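Local coordinates for protein FMN reductase (NADPH) (Bacillus subtilis, PDB 3N2S) that reduces flavin mononucleotide, nitroaromatic compounds, quinones and azo dyes at the expense of NADPH, working as an FMN-containing homodimer, at residues P152-L156 / Y240-F246; F76-C80 / A117-M121. All coordinates share one frame; numbering follows the deposited sequence.

Contact 1: P152-L156 / Y240-F246; sequences PDHVL and YVKEKGF
H154 meets K244 where a Schellman motif closes helix 237-243 against the type II turn P152-V155 that leads into strand 155-164. G245, with its positive phi of 94°, reverses the chain so that F246 N returns to V241 O (3.1 Å) and G245 N to K242 O. This leaves the carbonyl of K244 pointing out of the helix end, and H154 N takes it up in a backbone bond of 2.8 Å. It is the only hydrogen bond between the two segments. D153 OD1 stands 3.2 Å from the same K244 O; as two acceptors they cannot bond. OD1 also lies over one face of the H154 imidazole, while G245 O sits at the ring's edge, and NE2 finds a weak partner in S98 OG. D153 OD2 and K244 NZ, 4.5 Å apart, are too distant for a salt bridge, though their charges probably attract. Beside these polar groups L156, its CG anti to the backbone N (chi1 -171°), sends CD2 to V241 CG1 and lies near Y240, whose hydroxyl is bonded to T146. The F246 ring packs against the turn: its edge faces V155 N, which has a weak bond to P152 O within the turn, CE2 meets L156 CB at 3.7 Å, and CZ comes within 3.3 Å of H154 O.

Contact 2: F76-C80 / A117-M121; sequences FFVFC and AAQNM
The F77 ring carries the selenium of M121 over one face, 3.5 Å from its centroid and close to the ring normal, while the F79 ring has A118 CB centred over a face and the same selenium in plane at its edge, 3.8 Å from CZ. One M121 atom thus makes two Met-aromatic contacts, face-on to F77 and edge-on to F79. The selenomethionine chain runs straight through chi1 and chi2 and bends at chi3 (-72°), which brings CE over F77 as well, 4.0 Å from the ring centroid in a CH-pi contact. A118 makes another with F79, its CB 3.7 Å from the centroid, and A117 adds its methyl near CE1. Both phenylalanines point from strand 75-82 to helix 104-127, whose local axis passes 10.4 Å away at 155°, nearly antiparallel, in the sheet-to-helix layer of an alpha-beta sandwich. An alanine in place of F79 would probably open a gap beside A118 CB and leave the selenium of M121 without its edge partner. With no hydrogen bond between them, the two segments are held by dispersion and by polarisable selenium, or sulfur in the natural methionine, against aromatic rings.

In the fold
The two contacts bind helices to neighbouring strands of one four-stranded antiparallel sheet, their centres 19 Å apart. Contact 2 comes first along the chain and closes before contact 1 opens. It joins strand 75-82 to helix 104-127 near the centre of the chain, whereas contact 1 brings the C-terminal helix 237-243 to the start of strand 155-164, farther out. They meet directly: V155 CG1 and L156 O both pack on C80 CB. Helix 104-127 also reaches contact 1 through F107. M108 of the second subunit packs on L156 and Y182 of that subunit on F77, so both contacts reach the dimer interface. The side chain of A118 is about 8 Å from a bound FMN, that of L156 about 12 Å.

Contact 1: P152-L156 / Y240-F246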
# COMPACT_ATOMS: atom_id res chain seq x y z
N PRO A 152 5.72 14.71 -14.32
CA PRO A 152 5.20 16.08 -14.20
C PRO A 152 4.76 16.41 -12.78
O PRO A 152 4.93 15.59 -11.86
CB PRO A 152 4.02 16.07 -15.19
CG PRO A 152 3.49 14.63 -15.10
CD PRO A 152 4.71 13.77 -14.87
N ASP A 153 4.13 17.58 -12.59
CA ASP A 153 3.62 17.95 -11.26
C ASP A 153 2.47 17.01 -10.93
O ASP A 153 1.88 16.43 -11.84
CB ASP A 153 3.16 19.41 -11.21
CG ASP A 153 3.69 20.10 -9.98
OD1 ASP A 153 2.94 20.21 -8.99
OD2 ASP A 153 4.90 20.45 -9.97
N HIS A 154 2.20 16.80 -9.63
CA HIS A 154 1.14 15.87 -9.15
C HIS A 154 1.48 14.40 -9.38
O HIS A 154 0.59 13.54 -9.34
CB HIS A 154 -0.26 16.24 -9.67
CG HIS A 154 -0.65 17.64 -9.33
ND1 HIS A 154 -0.88 18.01 -8.02
CD2 HIS A 154 -0.76 18.72 -10.12
CE1 HIS A 154 -1.16 19.31 -8.06
NE2 HIS A 154 -1.08 19.78 -9.31
N VAL A 155 2.76 14.11 -9.62
CA VAL A 155 3.27 12.75 -9.79
C VAL A 155 4.44 12.60 -8.81
O VAL A 155 5.37 13.42 -8.83
CB VAL A 155 3.64 12.35 -11.25
CG1 VAL A 155 4.24 10.94 -11.30
CG2 VAL A 155 2.42 12.41 -12.16
N LEU A 156 4.36 11.61 -7.90
CA LEU A 156 5.40 11.40 -6.92
C LEU A 156 5.94 9.96 -6.98
O LEU A 156 5.23 9.04 -6.54
CB LEU A 156 4.88 11.72 -5.48
CG LEU A 156 5.95 11.75 -4.36
CD1 LEU A 156 6.85 13.01 -4.48
CD2 LEU A 156 5.28 11.77 -2.99
N TYR A 240 9.70 18.73 -0.08
CA TYR A 240 9.71 18.24 -1.46
C TYR A 240 8.37 17.67 -1.92
O TYR A 240 7.96 17.94 -3.06
CB TYR A 240 10.87 17.28 -1.76
CG TYR A 240 10.95 16.93 -3.23
CD1 TYR A 240 11.56 17.79 -4.14
CD2 TYR A 240 10.33 15.78 -3.72
CE1 TYR A 240 11.57 17.50 -5.49
CE2 TYR A 240 10.32 15.50 -5.08
CZ TYR A 240 10.96 16.35 -5.96
OH TYR A 240 10.94 16.07 -7.30
N VAL A 241 7.67 16.89 -1.06
CA VAL A 241 6.35 16.36 -1.48
C VAL A 241 5.35 17.51 -1.80
O VAL A 241 4.62 17.41 -2.77
CB VAL A 241 5.76 15.24 -0.59
CG1 VAL A 241 6.77 14.11 -0.36
CG2 VAL A 241 5.23 15.77 0.73
N LYS A 242 5.38 18.59 -1.00
CA LYS A 242 4.56 19.80 -1.17
C LYS A 242 4.88 20.50 -2.49
O LYS A 242 3.96 20.95 -3.17
CB LYS A 242 4.77 20.77 0.02
CG LYS A 242 4.21 20.25 1.33
CD LYS A 242 4.57 21.16 2.49
CE LYS A 242 4.25 20.54 3.84
NZ LYS A 242 2.79 20.47 4.12
N GLU A 243 6.19 20.55 -2.87
CA GLU A 243 6.69 21.11 -4.13
C GLU A 243 6.08 20.37 -5.32
O GLU A 243 5.84 20.97 -6.36
CB GLU A 243 8.23 21.02 -4.16
CG GLU A 243 8.93 21.72 -5.32
CD GLU A 243 10.44 21.59 -5.32
OE1 GLU A 243 11.05 21.57 -4.22
OE2 GLU A 243 11.03 21.52 -6.42
N LYS A 244 5.80 19.05 -5.16
CA LYS A 244 5.22 18.24 -6.22
C LYS A 244 3.70 18.26 -6.25
O LYS A 244 3.09 17.64 -7.11
CB LYS A 244 5.77 16.79 -6.16
CG LYS A 244 7.25 16.70 -6.54
CD LYS A 244 7.51 16.81 -8.05
CE LYS A 244 8.33 18.01 -8.42
NZ LYS A 244 8.67 18.00 -9.86
N GLY A 245 3.09 19.00 -5.33
CA GLY A 245 1.65 19.18 -5.26
C GLY A 245 0.92 18.24 -4.33
O GLY A 245 -0.27 17.99 -4.53
N PHE A 246 1.59 17.72 -3.28
CA PHE A 246 0.94 16.80 -2.35
C PHE A 246 1.04 17.25 -0.92
O PHE A 246 2.02 17.90 -0.55
CB PHE A 246 1.60 15.40 -2.42
CG PHE A 246 1.40 14.66 -3.72
CD1 PHE A 246 0.37 13.73 -3.86
CD2 PHE A 246 2.26 14.86 -4.80
CE1 PHE A 246 0.20 13.03 -5.06
CE2 PHE A 246 2.09 14.15 -5.98
CZ PHE A 246 1.05 13.25 -6.11

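Contact 2: F76-C80 / A117-M121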
# COMPACT_ATOMS: atom_id res chain seq x y z
N PHE A 76 12.67 -3.14 -14.31
CA PHE A 76 12.58 -2.28 -13.14
C PHE A 76 11.35 -1.38 -13.24
O PHE A 76 11.25 -0.58 -14.17
CB PHE A 76 13.86 -1.46 -12.91
CG PHE A 76 13.90 -0.71 -11.60
CD1 PHE A 76 13.91 -1.40 -10.38
CD2 PHE A 76 13.94 0.68 -11.56
CE1 PHE A 76 13.93 -0.70 -9.17
CE2 PHE A 76 13.98 1.37 -10.36
CZ PHE A 76 13.98 0.67 -9.17
N PHE A 77 10.40 -1.56 -12.32
CA PHE A 77 9.16 -0.79 -12.29
C PHE A 77 9.26 0.32 -11.25
O PHE A 77 9.76 0.08 -10.15
CB PHE A 77 7.95 -1.68 -11.95
CG PHE A 77 7.67 -2.81 -12.93
CD1 PHE A 77 6.75 -2.64 -13.96
CD2 PHE A 77 8.25 -4.07 -12.76
CE1 PHE A 77 6.43 -3.70 -14.82
CE2 PHE A 77 7.95 -5.12 -13.64
CZ PHE A 77 7.04 -4.93 -14.66
N VAL A 78 8.77 1.52 -11.57
CA VAL A 78 8.73 2.61 -10.59
C VAL A 78 7.27 2.94 -10.33
O VAL A 78 6.55 3.34 -11.26
CB VAL A 78 9.59 3.87 -10.92
CG1 VAL A 78 9.43 4.94 -9.83
CG2 VAL A 78 11.06 3.49 -11.09
N PHE A 79 6.82 2.77 -9.06
CA PHE A 79 5.45 3.07 -8.68
C PHE A 79 5.35 4.50 -8.24
O PHE A 79 6.13 4.93 -7.38
CB PHE A 79 4.93 2.11 -7.58
CG PHE A 79 4.54 0.77 -8.16
CD1 PHE A 79 3.21 0.47 -8.43
CD2 PHE A 79 5.52 -0.17 -8.50
CE1 PHE A 79 2.86 -0.75 -9.02
CE2 PHE A 79 5.16 -1.40 -9.06
CZ PHE A 79 3.83 -1.68 -9.32
N CYS A 80 4.39 5.23 -8.82
CA CYS A 80 4.18 6.65 -8.50
C CYS A 80 2.80 6.91 -8.00
O CYS A 80 1.85 6.38 -8.57
CB CYS A 80 4.43 7.54 -9.72
SG CYS A 80 6.02 7.28 -10.54
N ALA A 117 -1.54 -1.76 -5.62
CA ALA A 117 -1.19 -2.19 -6.99
C ALA A 117 0.19 -2.91 -6.99
O ALA A 117 0.34 -3.96 -7.63
CB ALA A 117 -1.16 -0.98 -7.92
N ALA A 118 1.19 -2.33 -6.29
CA ALA A 118 2.54 -2.92 -6.23
C ALA A 118 2.54 -4.29 -5.60
O ALA A 118 3.27 -5.17 -6.06
CB ALA A 118 3.50 -1.99 -5.49
N GLN A 119 1.76 -4.46 -4.51
CA GLN A 119 1.71 -5.75 -3.84
C GLN A 119 1.02 -6.83 -4.68
O GLN A 119 1.44 -7.99 -4.64
CB GLN A 119 1.22 -5.66 -2.39
CG GLN A 119 1.43 -6.96 -1.59
CD GLN A 119 2.83 -7.57 -1.57
OE1 GLN A 119 2.99 -8.80 -1.49
NE2 GLN A 119 3.87 -6.77 -1.66
N ASN A 120 0.01 -6.44 -5.48
CA ASN A 120 -0.62 -7.35 -6.44
C ASN A 120 0.42 -7.79 -7.47
O ASN A 120 0.51 -8.98 -7.80
CB ASN A 120 -1.79 -6.68 -7.14
CG ASN A 120 -3.15 -7.14 -6.66
OD1 ASN A 120 -4.18 -6.77 -7.21
ND2 ASN A 120 -3.17 -7.94 -5.63
N MSE A 121 1.21 -6.82 -7.98
CA MSE A 121 2.29 -7.14 -8.93
C MSE A 121 3.30 -8.11 -8.30
O MSE A 121 3.73 -9.06 -8.96
CB MSE A 121 3.02 -5.87 -9.44
CG MSE A 121 4.12 -6.21 -10.46
SE MSE A 121 5.05 -4.73 -11.24
CE MSE A 121 3.60 -4.00 -12.42